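Local structure of hypothetical protein HP_0496 (Helicobacter pylori, 2PZH) at residues 88-93 with 100-105. The protein hydrolyses the thioester bond of acyl-CoAs, acting on long-chain fatty acyl-CoAs and benzoyl-CoA, and may take part in phospholipid metabolism. Sequence-based numbering, arbitrary orientation.
Sequences IYCIQN and KPFKVF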
ATOM      1  N   ILE A  88       5.579   7.904  17.406  1.00 12.70           N
ATOM      2  CA  ILE A  88       4.837   6.663  17.492  1.00 11.55           C
ATOM      3  C   ILE A  88       5.482   5.790  18.552  1.00 11.63           C
ATOM      4  O   ILE A  88       6.689   5.545  18.517  1.00 11.50           O
ATOM      5  CB  ILE A  88       4.818   5.919  16.117  1.00 11.18           C
ATOM      6  CG1 ILE A  88       4.222   6.838  15.036  1.00 11.98           C
ATOM      7  CG2 ILE A  88       4.120   4.551  16.219  1.00 10.13           C
ATOM      8  CD1 ILE A  88       4.146   6.210  13.643  1.00 13.34           C
ATOM      9  N   TYR A  89       4.664   5.320  19.484  1.00 12.60           N
ATOM     10  CA  TYR A  89       5.102   4.394  20.509  1.00 13.71           C
ATOM     11  C   TYR A  89       4.342   3.089  20.405  1.00 13.29           C
ATOM     12  O   TYR A  89       3.114   3.094  20.194  1.00 13.59           O
ATOM     13  CB  TYR A  89       4.836   4.971  21.896  1.00 17.44           C
ATOM     14  CG  TYR A  89       5.899   5.929  22.386  1.00 18.39           C
ATOM     15  CD1 TYR A  89       6.010   7.218  21.877  1.00 19.37           C
ATOM     16  CD2 TYR A  89       6.787   5.532  23.379  1.00 18.98           C
ATOM     17  CE1 TYR A  89       7.012   8.092  22.363  1.00 19.98           C
ATOM     18  CE2 TYR A  89       7.756   6.375  23.859  1.00 20.11           C
ATOM     19  CZ  TYR A  89       7.872   7.645  23.362  1.00 19.17           C
ATOM     20  OH  TYR A  89       8.888   8.432  23.910  1.00 20.66           O
ATOM     21  N   CYS A  90       5.036   1.976  20.608  1.00 11.93           N
ATOM     22  CA  CYS A  90       4.337   0.712  20.763  1.00 13.42           C
ATOM     23  C   CYS A  90       3.825   0.664  22.175  1.00 13.16           C
ATOM     24  O   CYS A  90       4.623   0.798  23.114  1.00 13.48           O
ATOM     25  CB  CYS A  90       5.256  -0.494  20.555  1.00 12.75           C
ATOM     26  SG  CYS A  90       4.389  -2.036  20.836  1.00 14.41           S
ATOM     27  N   ILE A  91       2.515   0.463  22.336  1.00 12.53           N
ATOM     28  CA  ILE A  91       1.910   0.416  23.681  1.00 12.14           C
ATOM     29  C   ILE A  91       1.336  -0.935  24.079  1.00 13.28           C
ATOM     30  O   ILE A  91       1.010  -1.138  25.255  1.00 13.87           O
ATOM     31  CB  ILE A  91       0.800   1.498  23.858  1.00 11.14           C
ATOM     32  CG1 ILE A  91      -0.343   1.258  22.863  1.00 11.26           C
ATOM     33  CG2 ILE A  91       1.394   2.905  23.729  1.00 12.06           C
ATOM     34  CD1 ILE A  91      -1.564   2.194  23.057  1.00 12.11           C
ATOM     35  N   GLN A  92       1.178  -1.840  23.117  1.00 12.99           N
ATOM     36  CA  GLN A  92       0.689  -3.189  23.400  1.00 14.82           C
ATOM     37  C   GLN A  92       1.334  -4.174  22.446  1.00 16.13           C
ATOM     38  O   GLN A  92       1.665  -3.810  21.315  1.00 14.46           O
ATOM     39  CB  GLN A  92      -0.823  -3.288  23.184  1.00 16.95           C
ATOM     40  CG  GLN A  92      -1.660  -2.363  23.991  1.00 19.76           C
ATOM     41  CD  GLN A  92      -3.139  -2.548  23.687  1.00 21.73           C
ATOM     42  OE1 GLN A  92      -3.601  -3.678  23.421  1.00 21.82           O
ATOM     43  NE2 GLN A  92      -3.890  -1.442  23.713  1.00 21.62           N
ATOM     44  N   ASN A  93       1.504  -5.413  22.892  1.00 16.14           N
ATOM     45  CA  ASN A  93       1.897  -6.484  21.966  1.00 17.20           C
ATOM     46  C   ASN A  93       0.677  -7.366  21.691  1.00 17.35           C
ATOM     47  O   ASN A  93      -0.366  -7.178  22.324  1.00 17.52           O
ATOM     48  CB  ASN A  93       3.099  -7.255  22.500  1.00 18.40           C
ATOM     49  CG  ASN A  93       2.903  -7.721  23.946  1.00 18.04           C
ATOM     50  OD1 ASN A  93       1.947  -8.420  24.239  1.00 16.80           O
ATOM     51  ND2 ASN A  93       3.808  -7.315  24.841  1.00 18.84           N
ATOM     52  N   LYS A 100       6.554  -1.738  29.010  1.00 19.73           N
ATOM     53  CA  LYS A 100       6.756  -0.291  29.031  1.00 20.74           C
ATOM     54  C   LYS A 100       6.663   0.191  27.585  1.00 19.92           C
ATOM     55  O   LYS A 100       7.303  -0.385  26.702  1.00 18.96           O
ATOM     56  CB  LYS A 100       8.131   0.032  29.635  1.00 22.75           C
ATOM     57  CG  LYS A 100       8.475   1.504  29.695  1.00 24.90           C
ATOM     58  CD  LYS A 100       7.297   2.308  30.214  1.00 26.24           C
ATOM     59  CE  LYS A 100       7.694   3.717  30.629  1.00 27.89           C
ATOM     60  NZ  LYS A 100       6.515   4.622  30.610  1.00 27.91           N
ATOM     61  N   PRO A 101       5.859   1.239  27.329  1.00 19.74           N
ATOM     62  CA  PRO A 101       5.778   1.729  25.943  1.00 18.36           C
ATOM     63  C   PRO A 101       7.158   2.112  25.395  1.00 17.92           C
ATOM     64  O   PRO A 101       7.990   2.674  26.125  1.00 16.46           O
ATOM     65  CB  PRO A 101       4.870   2.954  26.054  1.00 18.81           C
ATOM     66  CG  PRO A 101       4.023   2.695  27.288  1.00 19.64           C
ATOM     67  CD  PRO A 101       4.981   2.006  28.238  1.00 19.27           C
ATOM     68  N   PHE A 102       7.403   1.785  24.126  1.00 16.61           N
ATOM     69  CA  PHE A 102       8.703   2.082  23.516  1.00 15.28           C
ATOM     70  C   PHE A 102       8.562   2.855  22.207  1.00 15.20           C
ATOM     71  O   PHE A 102       7.647   2.602  21.435  1.00 15.05           O
ATOM     72  CB  PHE A 102       9.581   0.822  23.375  1.00 14.68           C
ATOM     73  CG  PHE A 102       9.040  -0.257  22.446  1.00 13.46           C
ATOM     74  CD1 PHE A 102       9.238  -0.172  21.070  1.00 14.05           C
ATOM     75  CD2 PHE A 102       8.377  -1.370  22.950  1.00 13.83           C
ATOM     76  CE1 PHE A 102       8.793  -1.156  20.208  1.00 14.11           C
ATOM     77  CE2 PHE A 102       7.902  -2.386  22.081  1.00 13.95           C
ATOM     78  CZ  PHE A 102       8.098  -2.274  20.709  1.00 14.78           C
ATOM     79  N   LYS A 103       9.468   3.800  21.983  1.00 14.96           N
ATOM     80  CA  LYS A 103       9.410   4.637  20.793  1.00 14.19           C
ATOM     81  C   LYS A 103       9.804   3.845  19.562  1.00 13.04           C
ATOM     82  O   LYS A 103      10.769   3.084  19.585  1.00 13.39           O
ATOM     83  CB  LYS A 103      10.332   5.844  20.927  1.00 14.92           C
ATOM     84  CG  LYS A 103      10.089   6.899  19.868  1.00 16.15           C
ATOM     85  CD  LYS A 103      10.665   8.244  20.278  1.00 17.60           C
ATOM     86  CE  LYS A 103      12.125   8.147  20.654  1.00 18.51           C
ATOM     87  NZ  LYS A 103      12.676   9.540  20.878  1.00 19.38           N
ATOM     88  N   VAL A 104       9.051   4.056  18.489  1.00 12.10           N
ATOM     89  CA  VAL A 104       9.240   3.349  17.230  1.00 11.96           C
ATOM     90  C   VAL A 104       9.689   4.296  16.101  1.00 12.43           C
ATOM     91  O   VAL A 104      10.438   3.906  15.211  1.00 11.28           O
ATOM     92  CB  VAL A 104       7.928   2.621  16.865  1.00 12.21           C
ATOM     93  CG1 VAL A 104       7.939   2.099  15.422  1.00 13.57           C
ATOM     94  CG2 VAL A 104       7.677   1.473  17.846  1.00 11.54           C
ATOM     95  N   PHE A 105       9.229   5.544  16.151  1.00 10.62           N
ATOM     96  CA  PHE A 105       9.350   6.464  15.031  1.00 11.48           C
ATOM     97  C   PHE A 105       9.039   7.858  15.529  1.00 12.37           C
ATOM     98  O   PHE A 105       8.183   8.024  16.402  1.00 11.72           O
ATOM     99  CB  PHE A 105       8.310   6.051  13.979  1.00 10.76           C
ATOM    100  CG  PHE A 105       8.250   6.938  12.752  1.00 10.58           C
ATOM    101  CD1 PHE A 105       9.108   6.711  11.682  1.00 11.11           C
ATOM    102  CD2 PHE A 105       7.321   7.977  12.658  1.00 10.03           C
ATOM    103  CE1 PHE A 105       9.065   7.518  10.536  1.00 10.23           C
ATOM    104  CE2 PHE A 105       7.237   8.768  11.509  1.00 11.36           C
ATOM    105  CZ  PHE A 105       8.127   8.542  10.442  1.00 11.14           C
TER
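Cys-90 sets its CB over one face of the Phe-102 ring, a CH-pi contact 3.6 Å from the ring centroid and displaced toward the CZ rim. Phe-102 CG stands between its own backbone N and carbonyl carbon (chi1 64°), and from there the ring ends nearer to Cys-90. SG, anti to the backbone N of Cys-90, meets the ring obliquely, 3.7 Å from both CZ and CE2 of Phe-102. Val-104 CG2 adds a looser apolar contact to Cys-90 CB. On the other face of the sheet, Tyr-89 leans over the Lys-103 backbone: Lys-103 CA lies above the ring, Lys-103 CB makes a CH-pi contact with it, and Pro-101 C lies at the ring edge. The aliphatic part of Lys-103 crosses the ring obliquely, CB near CZ, CG near CE1, and CD 4.0 Å from Tyr-89 OH. Arg-71 and Phe-59 engage Tyr-89 and Lys-103, respectively, in cation-pi contacts.

Backbones of Cys-90 and Phe-102 bond reciprocally, Cys-90 N to Phe-102 O (2.8 Å) and Phe-102 N to Cys-90 O (3.1 Å), an antiparallel hydrogen-bonded pair. Past this pair the register slips by one, Val-104 and Phe-105 standing opposite the single Ile-88, a classic beta bulge. Ile-88 O takes a firm bond from Val-104 N (2.8 Å) and a weak one from Phe-105 N, while Ile-88 N reaches Phe-105 O. Ile-88 CD1 packs against Phe-105 CD2 at 3.8 Å, and both side chains also touch Cys-27 of helix 22-36.

The segments belong to the hairpin of strands 81-92 and 102-114 in the hot-dog fold, whose curled sheet wraps that helix. Aliphatic carbons over two ring faces, with the Cys-90 sulfur set obliquely, flank the backbone hydrogen bonds, implying a seam held by main-chain bonds and reinforced by apolar contact, with no salt bridge between the two segments.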